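Cell division control protein Cdc48 (Mycobacterium smegmatis, PDB 5E7P) probably hydrolyses ATP as a tandem AAA ATPase, and is seen here with ADP bound in two nucleotide pockets. Local coordinates at residues A[295-300]-A[307-312]; A[530-535]-A[583-588]; A[402-407]-A[432-437]. All blocks are in the same frame, centred on the assembly; numbering follows the deposited sequence.

Contact 1: residues A[295-300]-A[307-312]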
loop_
_atom_site.group_PDB
_atom_site.type_symbol
_atom_site.label_atom_id
_atom_site.label_comp_id
_atom_site.label_asym_id
_atom_site.label_seq_id
_atom_site.Cartn_x
_atom_site.Cartn_y
_atom_site.Cartn_z
ATOM N N PRO A 295 -11.529 13.437 -0.130
ATOM C CA PRO A 295 -11.663 13.331 1.327
ATOM C C PRO A 295 -12.294 14.561 1.977
ATOM O O PRO A 295 -13.133 14.400 2.862
ATOM C CB PRO A 295 -10.215 13.169 1.797
ATOM C CG PRO A 295 -9.519 12.558 0.643
ATOM C CD PRO A 295 -10.147 13.181 -0.569
ATOM N N GLU A 296 -11.895 15.760 1.561
ATOM C CA GLU A 296 -12.459 16.983 2.131
ATOM C C GLU A 296 -13.957 17.097 1.864
ATOM O O GLU A 296 -14.728 17.475 2.749
ATOM C CB GLU A 296 -11.738 18.225 1.605
ATOM C CG GLU A 296 -10.430 18.534 2.313
ATOM C CD GLU A 296 -9.842 19.870 1.893
ATOM O OE1 GLU A 296 -10.586 20.699 1.323
ATOM O OE2 GLU A 296 -8.634 20.089 2.132
ATOM N N VAL A 297 -14.363 16.765 0.643
ATOM C CA VAL A 297 -15.773 16.801 0.278
ATOM C C VAL A 297 -16.544 15.684 0.974
ATOM O O VAL A 297 -17.638 15.908 1.491
ATOM C CB VAL A 297 -15.971 16.691 -1.242
ATOM C CG1 VAL A 297 -17.447 16.809 -1.592
ATOM C CG2 VAL A 297 -15.168 17.764 -1.953
ATOM N N GLY A 298 -15.962 14.489 0.996
ATOM C CA GLY A 298 -16.576 13.347 1.652
ATOM C C GLY A 298 -16.841 13.551 3.136
ATOM O O GLY A 298 -17.722 12.908 3.710
ATOM N N ALA A 299 -16.079 14.450 3.755
ATOM C CA ALA A 299 -16.208 14.724 5.184
ATOM C C ALA A 299 -17.317 15.730 5.484
ATOM O O ALA A 299 -17.779 15.832 6.620
ATOM C CB ALA A 299 -14.890 15.219 5.746
ATOM N N LEU A 300 -17.730 16.477 4.466
ATOM C CA LEU A 300 -18.781 17.478 4.622
ATOM C C LEU A 300 -20.102 16.832 5.012
ATOM O O LEU A 300 -20.323 15.647 4.754
ATOM C CB LEU A 300 -18.970 18.265 3.324
ATOM C CG LEU A 300 -17.831 19.175 2.873
ATOM C CD1 LEU A 300 -18.174 19.815 1.541
ATOM C CD2 LEU A 300 -17.552 20.232 3.926
ATOM N N ARG A 307 -24.042 19.742 -2.660
ATOM C CA ARG A 307 -23.935 21.087 -3.218
ATOM C C ARG A 307 -22.542 21.343 -3.780
ATOM O O ARG A 307 -22.388 21.994 -4.814
ATOM C CB ARG A 307 -24.265 22.144 -2.161
ATOM C CG ARG A 307 -24.140 23.574 -2.666
ATOM C CD ARG A 307 -23.619 24.497 -1.579
ATOM N NE ARG A 307 -22.506 23.894 -0.849
ATOM C CZ ARG A 307 -21.247 23.873 -1.278
ATOM N NH1 ARG A 307 -20.305 23.297 -0.540
ATOM N NH2 ARG A 307 -20.926 24.420 -2.443
ATOM N N SER A 308 -21.530 20.832 -3.088
ATOM C CA SER A 308 -20.145 21.007 -3.508
ATOM C C SER A 308 -19.879 20.333 -4.857
ATOM O O SER A 308 -19.244 20.916 -5.736
ATOM C CB SER A 308 -19.195 20.465 -2.438
ATOM O OG SER A 308 -17.859 20.852 -2.702
ATOM N N VAL A 309 -20.370 19.106 -5.007
ATOM C CA VAL A 309 -20.248 18.361 -6.257
ATOM C C VAL A 309 -21.028 19.056 -7.370
ATOM O O VAL A 309 -20.565 19.149 -8.506
ATOM C CB VAL A 309 -20.759 16.910 -6.090
ATOM C CG1 VAL A 309 -20.826 16.197 -7.432
ATOM C CG2 VAL A 309 -19.873 16.147 -5.123
ATOM N N THR A 310 -22.209 19.554 -7.025
ATOM C CA THR A 310 -23.079 20.249 -7.970
ATOM C C THR A 310 -22.431 21.536 -8.470
ATOM O O THR A 310 -22.510 21.865 -9.653
ATOM C CB THR A 310 -24.435 20.580 -7.314
ATOM O OG1 THR A 310 -25.034 19.372 -6.827
ATOM C CG2 THR A 310 -25.380 21.267 -8.304
ATOM N N SER A 311 -21.786 22.256 -7.558
ATOM C CA SER A 311 -21.114 23.503 -7.893
ATOM C C SER A 311 -19.916 23.242 -8.800
ATOM O O SER A 311 -19.630 24.017 -9.711
ATOM C CB SER A 311 -20.671 24.220 -6.615
ATOM O OG SER A 311 -19.879 25.357 -6.910
ATOM N N ALA A 312 -19.223 22.139 -8.543
ATOM C CA ALA A 312 -18.048 21.767 -9.322
ATOM C C ALA A 312 -18.426 21.326 -10.732
ATOM O O ALA A 312 -17.718 21.622 -11.695
ATOM C CB ALA A 312 -17.275 20.672 -8.611
#
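V297, near the end of the short helix 294-299, faces S308 of helix 302-319 with their CA atoms 7.2 Å apart, the nearest backbone approach of the two segments. The contact is apolar and spans a tight helix-to-helix connection in the first AAA domain. The CG1 methyl of V297 does most of the touching. It lies anti to the backbone N (chi1 -177°), a setting that carries it to S308 CB at 4.1 Å and to V309 CG2 at 4.3 Å. L300, just past the helix end, sends CD1 to the same S308 CB at 4.2 Å. The serine thus meets its two apolar neighbours mainly with its methylene. Its buried OG is satisfied elsewhere, by a hydrogen bond to the carbonyl O of G213. E296 OE1 accepts a hydrogen bond from the N of that same glycine, and both helices therefore hold one loop residue by its backbone. L292 of strand 289-293 touches both V297 and S308. I348 and E351 of helix 344-356 pack on V309, and V196 of strand 196-199 meets P295, E296 and A299.

Contact 2: residues A[530-535]-A[583-588]. With ADP (adenosine-5'-diphosphate), chain D.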
loop_
_atom_site.group_PDB
_atom_site.type_symbol
_atom_site.label_atom_id
_atom_site.label_comp_id
_atom_site.label_asym_id
_atom_site.label_seq_id
_atom_site.Cartn_x
_atom_site.Cartn_y
_atom_site.Cartn_z
ATOM N N CYS A 530 1.867 -22.571 2.958
ATOM C CA CYS A 530 3.119 -22.944 2.307
ATOM C C CYS A 530 3.646 -21.855 1.377
ATOM O O CYS A 530 4.658 -22.041 0.699
ATOM C CB CYS A 530 2.961 -24.262 1.554
ATOM S SG CYS A 530 2.678 -25.668 2.638
ATOM N N GLY A 531 2.952 -20.722 1.346
ATOM C CA GLY A 531 3.450 -19.537 0.671
ATOM C C GLY A 531 3.027 -19.311 -0.769
ATOM O O GLY A 531 3.560 -18.423 -1.431
ATOM N N LYS A 532 2.075 -20.101 -1.258
ATOM C CA LYS A 532 1.605 -19.953 -2.632
ATOM C C LYS A 532 1.037 -18.559 -2.901
ATOM O O LYS A 532 1.160 -18.038 -4.005
ATOM C CB LYS A 532 0.581 -21.033 -2.986
ATOM C CG LYS A 532 -0.408 -21.336 -1.884
ATOM C CD LYS A 532 -1.601 -22.104 -2.417
ATOM C CE LYS A 532 -2.537 -21.185 -3.191
ATOM N NZ LYS A 532 -3.195 -20.173 -2.308
ATOM N N THR A 533 0.430 -17.952 -1.888
ATOM C CA THR A 533 -0.039 -16.575 -2.004
ATOM C C THR A 533 1.063 -15.593 -1.606
ATOM O O THR A 533 1.268 -14.566 -2.259
ATOM C CB THR A 533 -1.307 -16.334 -1.150
ATOM O OG1 THR A 533 -2.420 -17.015 -1.744
ATOM C CG2 THR A 533 -1.629 -14.848 -1.062
ATOM N N PHE A 534 1.777 -15.932 -0.539
ATOM C CA PHE A 534 2.839 -15.091 0.000
ATOM C C PHE A 534 3.900 -14.747 -1.046
ATOM O O PHE A 534 4.322 -13.597 -1.160
ATOM C CB PHE A 534 3.488 -15.789 1.199
ATOM C CG PHE A 534 4.393 -14.904 2.004
ATOM C CD1 PHE A 534 3.976 -13.648 2.409
ATOM C CD2 PHE A 534 5.651 -15.339 2.379
ATOM C CE1 PHE A 534 4.804 -12.835 3.160
ATOM C CE2 PHE A 534 6.483 -14.532 3.128
ATOM C CZ PHE A 534 6.059 -13.276 3.516
ATOM N N VAL A 535 4.322 -15.748 -1.811
ATOM C CA VAL A 535 5.373 -15.548 -2.802
ATOM C C VAL A 535 4.911 -14.692 -3.991
ATOM O O VAL A 535 5.713 -13.979 -4.596
ATOM C CB VAL A 535 5.964 -16.894 -3.284
ATOM C CG1 VAL A 535 4.991 -17.622 -4.202
ATOM C CG2 VAL A 535 7.297 -16.669 -3.974
ATOM N N PHE A 583 -3.623 -11.184 -10.868
ATOM C CA PHE A 583 -3.608 -12.186 -9.810
ATOM C C PHE A 583 -5.029 -12.558 -9.384
ATOM O O PHE A 583 -5.728 -11.766 -8.753
ATOM C CB PHE A 583 -2.801 -11.683 -8.609
ATOM C CG PHE A 583 -2.629 -12.702 -7.517
ATOM C CD1 PHE A 583 -2.737 -14.060 -7.785
ATOM C CD2 PHE A 583 -2.370 -12.303 -6.217
ATOM C CE1 PHE A 583 -2.586 -14.998 -6.777
ATOM C CE2 PHE A 583 -2.212 -13.236 -5.206
ATOM C CZ PHE A 583 -2.322 -14.587 -5.486
ATOM N N LEU A 584 -5.441 -13.771 -9.738
ATOM C CA LEU A 584 -6.732 -14.308 -9.327
ATOM C C LEU A 584 -6.543 -15.292 -8.176
ATOM O O LEU A 584 -6.482 -16.506 -8.383
ATOM C CB LEU A 584 -7.419 -15.004 -10.504
ATOM C CG LEU A 584 -7.615 -14.171 -11.774
ATOM C CD1 LEU A 584 -8.191 -15.024 -12.898
ATOM C CD2 LEU A 584 -8.511 -12.972 -11.505
ATOM N N ASP A 585 -6.433 -14.765 -6.961
ATOM C CA ASP A 585 -6.283 -15.612 -5.788
ATOM C C ASP A 585 -7.610 -16.280 -5.461
ATOM O O ASP A 585 -8.670 -15.731 -5.754
ATOM C CB ASP A 585 -5.783 -14.808 -4.589
ATOM C CG ASP A 585 -5.276 -15.695 -3.468
ATOM O OD1 ASP A 585 -5.006 -16.887 -3.732
ATOM O OD2 ASP A 585 -5.141 -15.204 -2.328
ATOM N N GLU A 586 -7.536 -17.461 -4.854
ATOM C CA GLU A 586 -8.709 -18.287 -4.581
ATOM C C GLU A 586 -9.556 -18.446 -5.842
ATOM O O GLU A 586 -10.760 -18.188 -5.842
ATOM C CB GLU A 586 -9.533 -17.710 -3.428
ATOM C CG GLU A 586 -10.379 -18.745 -2.704
ATOM C CD GLU A 586 -11.182 -18.150 -1.562
ATOM O OE1 GLU A 586 -11.943 -18.904 -0.915
ATOM O OE2 GLU A 586 -11.055 -16.931 -1.315
ATOM N N ILE A 587 -8.896 -18.868 -6.914
ATOM C CA ILE A 587 -9.508 -18.995 -8.231
ATOM C C ILE A 587 -10.626 -20.046 -8.251
ATOM O O ILE A 587 -11.483 -20.037 -9.133
ATOM C CB ILE A 587 -8.422 -19.309 -9.306
ATOM C CG1 ILE A 587 -9.004 -19.306 -10.723
ATOM C CG2 ILE A 587 -7.723 -20.624 -8.998
ATOM C CD1 ILE A 587 -9.518 -17.961 -11.174
ATOM N N ASP A 588 -10.627 -20.940 -7.267
ATOM C CA ASP A 588 -11.669 -21.961 -7.173
ATOM C C ASP A 588 -13.031 -21.365 -6.815
ATOM O O ASP A 588 -14.071 -21.873 -7.237
ATOM C CB ASP A 588 -11.284 -23.049 -6.167
ATOM C CG ASP A 588 -10.955 -22.489 -4.796
ATOM O OD1 ASP A 588 -10.102 -21.578 -4.708
ATOM O OD2 ASP A 588 -11.555 -22.959 -3.806
HETATM P PB ADP D . -2.324 -20.045 1.845
HETATM O O1B ADP D . -2.675 -20.492 3.243
HETATM O O2B ADP D . -3.500 -19.470 1.095
HETATM O O3B ADP D . -1.518 -21.052 1.055
HETATM P PA ADP D . 0.246 -18.815 2.179
HETATM O O1A ADP D . 0.712 -20.242 2.018
HETATM O O2A ADP D . 0.784 -17.737 1.278
HETATM O O3A ADP D . -1.365 -18.765 2.090
HETATM O "O5'" ADP D . 0.590 -18.362 3.685
HETATM C "C5'" ADP D . 0.393 -17.019 4.119
HETATM C "C4'" ADP D . 1.269 -16.759 5.342
HETATM O "O4'" ADP D . 2.155 -17.859 5.577
HETATM C "C3'" ADP D . 2.137 -15.527 5.152
HETATM O "O3'" ADP D . 1.598 -14.411 5.864
HETATM C "C2'" ADP D . 3.499 -15.902 5.700
HETATM O "O2'" ADP D . 3.733 -15.234 6.945
HETATM C "C1'" ADP D . 3.469 -17.406 5.923
HETATM N N9 ADP D . 4.461 -18.023 5.012
HETATM C C8 ADP D . 4.172 -18.882 4.016
HETATM N N7 ADP D . 5.294 -19.267 3.357
HETATM C C5 ADP D . 6.334 -18.644 3.936
HETATM C C6 ADP D . 7.800 -18.609 3.728
HETATM N N6 ADP D . 8.379 -19.338 2.744
HETATM N N1 ADP D . 8.535 -17.828 4.551
HETATM C C2 ADP D . 7.959 -17.101 5.526
HETATM N N3 ADP D . 6.636 -17.084 5.774
HETATM C C4 ADP D . 5.782 -17.824 5.027
#
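T533 and D585 are brought together by their first torsions. The threonine OG1 lies anti to its carbonyl carbon (chi1 -71°), and the aspartate carries CG anti to its backbone N (chi1 -165°), the two side chains crossing at about a right angle. This is the pairing of Walker A and Walker B in a P-loop ATPase: 530-535 ends the phosphate-binding loop and enters helix 534-539, while D585 closes the inner strand 580-585. T533 OG1 is equally near D585 OD1 and D585 OD2, at 3.3 Å, so its single proton can serve only one at a time, and weakly; K532 NZ makes a similarly weak bond to that hydroxyl. K532 runs past the beta-phosphate, and bends at chi3 and chi4 leave NZ 3.5 Å from ADP O2B, on the side of D585. D585 OD1 is 4.0 Å from K532 NZ, too far for a salt bridge. In P-loop ATPases generally this threonine and aspartate flank the magnesium site; here D585 OD2 is hydrogen-bonded to a glycerol. The loop backbone grips the alpha-phosphate: F534 N donates to ADP O2A at 2.7 Å, with an N-H...O angle of 150°, while T533 N adds a weak bond to the same oxygen. The F534 ring lies under the ribose, C2' of ADP standing 3.8 Å above its plane and over its centre, and its CD2 reaches C4 of the adenine at 3.6 Å. F583 turns the edge of its ring to T533, while one face looks toward D585 N. E586, at the N-cap position before helix 587-590, gives its own N to D585 OD1 at 2.8 Å, a weak bond because the N-H points well off the line.

Contact 3: residues A[402-407]-A[432-437]. With ADP (adenosine-5'-diphosphate), chain C.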
loop_
_atom_site.group_PDB
_atom_site.type_symbol
_atom_site.label_atom_id
_atom_site.label_comp_id
_atom_site.label_asym_id
_atom_site.label_seq_id
_atom_site.Cartn_x
_atom_site.Cartn_y
_atom_site.Cartn_z
ATOM N N GLU A 402 16.623 11.685 -7.916
ATOM C CA GLU A 402 17.304 12.758 -8.634
ATOM C C GLU A 402 16.356 13.923 -8.911
ATOM O O GLU A 402 16.735 15.086 -8.783
ATOM C CB GLU A 402 17.917 12.231 -9.934
ATOM C CG GLU A 402 19.177 11.411 -9.714
ATOM C CD GLU A 402 19.565 10.579 -10.918
ATOM O OE1 GLU A 402 18.961 10.770 -11.996
ATOM O OE2 GLU A 402 20.472 9.731 -10.780
ATOM N N MET A 403 15.122 13.600 -9.274
ATOM C CA MET A 403 14.091 14.610 -9.483
ATOM C C MET A 403 13.774 15.368 -8.190
ATOM O O MET A 403 13.629 16.594 -8.193
ATOM C CB MET A 403 12.825 13.951 -10.027
ATOM C CG MET A 403 11.711 14.923 -10.356
ATOM S SD MET A 403 10.248 14.093 -11.005
ATOM C CE MET A 403 10.955 13.120 -12.334
ATOM N N LEU A 404 13.672 14.629 -7.087
ATOM C CA LEU A 404 13.370 15.217 -5.784
ATOM C C LEU A 404 14.515 16.079 -5.254
ATOM O O LEU A 404 14.323 16.893 -4.351
ATOM C CB LEU A 404 13.038 14.120 -4.765
ATOM C CG LEU A 404 11.699 13.401 -4.935
ATOM C CD1 LEU A 404 11.678 12.099 -4.154
ATOM C CD2 LEU A 404 10.560 14.303 -4.498
ATOM N N LEU A 405 15.704 15.900 -5.817
ATOM C CA LEU A 405 16.889 16.575 -5.301
ATOM C C LEU A 405 17.393 17.706 -6.196
ATOM O O LEU A 405 18.493 18.218 -5.993
ATOM C CB LEU A 405 18.000 15.557 -5.033
ATOM C CG LEU A 405 17.704 14.648 -3.839
ATOM C CD1 LEU A 405 18.522 13.369 -3.895
ATOM C CD2 LEU A 405 17.964 15.399 -2.540
ATOM N N ARG A 406 16.587 18.097 -7.177
ATOM C CA ARG A 406 16.930 19.227 -8.032
ATOM C C ARG A 406 16.953 20.510 -7.213
ATOM O O ARG A 406 16.014 20.799 -6.472
ATOM C CB ARG A 406 15.929 19.367 -9.179
ATOM C CG ARG A 406 15.986 18.254 -10.205
ATOM C CD ARG A 406 14.871 18.406 -11.221
ATOM N NE ARG A 406 14.798 17.271 -12.135
ATOM C CZ ARG A 406 13.713 16.944 -12.828
ATOM N NH1 ARG A 406 12.603 17.663 -12.708
ATOM N NH2 ARG A 406 13.733 15.893 -13.635
ATOM N N GLY A 407 18.033 21.272 -7.341
ATOM C CA GLY A 407 18.173 22.516 -6.609
ATOM C C GLY A 407 18.411 22.293 -5.128
ATOM O O GLY A 407 18.281 23.215 -4.324
ATOM N N ALA A 432 9.554 11.916 1.546
ATOM C CA ALA A 432 9.698 11.955 2.999
ATOM C C ALA A 432 11.119 11.583 3.413
ATOM O O ALA A 432 11.665 12.140 4.365
ATOM C CB ALA A 432 8.694 11.028 3.657
ATOM N N VAL A 433 11.713 10.637 2.693
ATOM C CA VAL A 433 13.103 10.259 2.921
ATOM C C VAL A 433 14.020 11.461 2.731
ATOM O O VAL A 433 14.912 11.709 3.542
ATOM C CB VAL A 433 13.539 9.114 1.977
ATOM C CG1 VAL A 433 15.053 8.972 1.960
ATOM C CG2 VAL A 433 12.880 7.802 2.391
ATOM N N VAL A 434 13.776 12.221 1.666
ATOM C CA VAL A 434 14.586 13.392 1.354
ATOM C C VAL A 434 14.377 14.525 2.363
ATOM O O VAL A 434 15.336 15.188 2.765
ATOM C CB VAL A 434 14.327 13.888 -0.086
ATOM C CG1 VAL A 434 14.999 15.227 -0.329
ATOM C CG2 VAL A 434 14.817 12.857 -1.094
ATOM N N ARG A 435 13.131 14.735 2.781
ATOM C CA ARG A 435 12.835 15.752 3.788
ATOM C C ARG A 435 13.556 15.450 5.096
ATOM O O ARG A 435 14.097 16.352 5.738
ATOM C CB ARG A 435 11.328 15.875 4.034
ATOM C CG ARG A 435 10.541 16.395 2.840
ATOM C CD ARG A 435 9.186 16.952 3.254
ATOM N NE ARG A 435 8.393 15.982 4.000
ATOM C CZ ARG A 435 7.613 15.064 3.438
ATOM N NH1 ARG A 435 7.526 14.987 2.117
ATOM N NH2 ARG A 435 6.925 14.221 4.197
ATOM N N GLU A 436 13.561 14.175 5.477
ATOM C CA GLU A 436 14.264 13.734 6.675
ATOM C C GLU A 436 15.766 13.930 6.501
ATOM O O GLU A 436 16.461 14.325 7.436
ATOM C CB GLU A 436 13.952 12.265 6.974
ATOM C CG GLU A 436 14.723 11.688 8.150
ATOM C CD GLU A 436 14.349 12.328 9.475
ATOM O OE1 GLU A 436 13.186 12.760 9.621
ATOM O OE2 GLU A 436 15.222 12.399 10.370
ATOM N N GLY A 437 16.254 13.659 5.295
ATOM C CA GLY A 437 17.658 13.845 4.981
ATOM C C GLY A 437 18.072 15.295 5.127
ATOM O O GLY A 437 19.205 15.593 5.508
HETATM P PB ADP C . -1.395 9.393 -5.125
HETATM O O1B ADP C . -1.794 8.902 -3.759
HETATM O O2B ADP C . -2.337 10.409 -5.713
HETATM O O3B ADP C . -0.985 8.313 -6.089
HETATM P PA ADP C . 0.141 11.761 -5.238
HETATM O O1A ADP C . -0.643 12.606 -4.266
HETATM O O2A ADP C . -0.111 11.913 -6.717
HETATM O O3A ADP C . -0.057 10.224 -4.794
HETATM O "O5'" ADP C . 1.692 11.997 -4.921
HETATM C "C5'" ADP C . 2.235 11.413 -3.743
HETATM C "C4'" ADP C . 3.027 12.503 -3.040
HETATM O "O4'" ADP C . 4.315 12.602 -3.642
HETATM C "C3'" ADP C . 2.335 13.848 -3.193
HETATM O "O3'" ADP C . 2.168 14.461 -1.909
HETATM C "C2'" ADP C . 3.256 14.689 -4.054
HETATM O "O2'" ADP C . 3.432 15.980 -3.464
HETATM C "C1'" ADP C . 4.573 13.934 -4.083
HETATM N N9 ADP C . 5.138 13.869 -5.451
HETATM C C8 ADP C . 4.693 13.092 -6.457
HETATM N N7 ADP C . 5.447 13.270 -7.573
HETATM C C5 ADP C . 6.402 14.172 -7.278
HETATM C C6 ADP C . 7.530 14.818 -7.991
HETATM N N6 ADP C . 7.799 14.524 -9.285
HETATM N N1 ADP C . 8.282 15.715 -7.312
HETATM C C2 ADP C . 8.030 16.022 -6.027
HETATM N N3 ADP C . 7.026 15.472 -5.321
HETATM C C4 ADP C . 6.192 14.562 -5.878
#
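V434 of helix 427-448 meets L404 and L405 at the end of helix 394-404, and all the contact between the two segments is van der Waals. These helices, which follow the sheet of the first AAA module, are consistent with the helical lid subdomain of AAA ATPases. The two methyls of the valine divide the work. CG1, anti to the backbone N (chi1 171°), meets L405 CD2 at 3.7 Å, the two side chains crossing obliquely; CG2 meets L404 CB at 4.3 Å. L405 has just left helical geometry, yet the end of its side chain swings in toward the valine, and L413, L415 and L454 pack on it too. V169 of helix 160-169 also touches V434. The second kind of interaction is with the nucleotide. L404 holds CG anti to its carbonyl carbon (chi1 -71°), and CD2 comes over the adenine face at its rim, 3.4 Å from C2 of ADP. M403 reaches out so that SD lies 3.0 Å from ADP N6, tilted out of the base plane on the same side as the leucine methyl. Polar bonds go to residues outside the two segments: E436 OE2 forms salt bridges with R37 and R440, and R406 NH2 one with D230. The base of the first ADP is therefore met here by carbon and sulfur, while backbone N atoms of G273, G275, K276, A277 and T278 hydrogen-bond to the nucleotide. L404 thus serves both partners, CB for V434 and CD2 for the adenine, which probably ties the placing of the base to the packing of the helices.

Along the chain the order is contact 1, contact 3, contact 2. Contact 1 lies in the first AAA domain, on helices beside the sheet containing strands 289-293 and 321-326, and away from the bound nucleotides. Contact 3 follows that sheet, in helices at the adenine end of the first ADP site; its nearest atoms are about 17 Å from contact 1. Contact 2 belongs to the second AAA domain, built on the separate parallel sheet with strand 580-585, and its centre lies about 37 Å from that of contact 3, across the middle of the chain. Contacts 2 and 3 therefore serve different ADP molecules, one mainly at the phosphates and the other at the base.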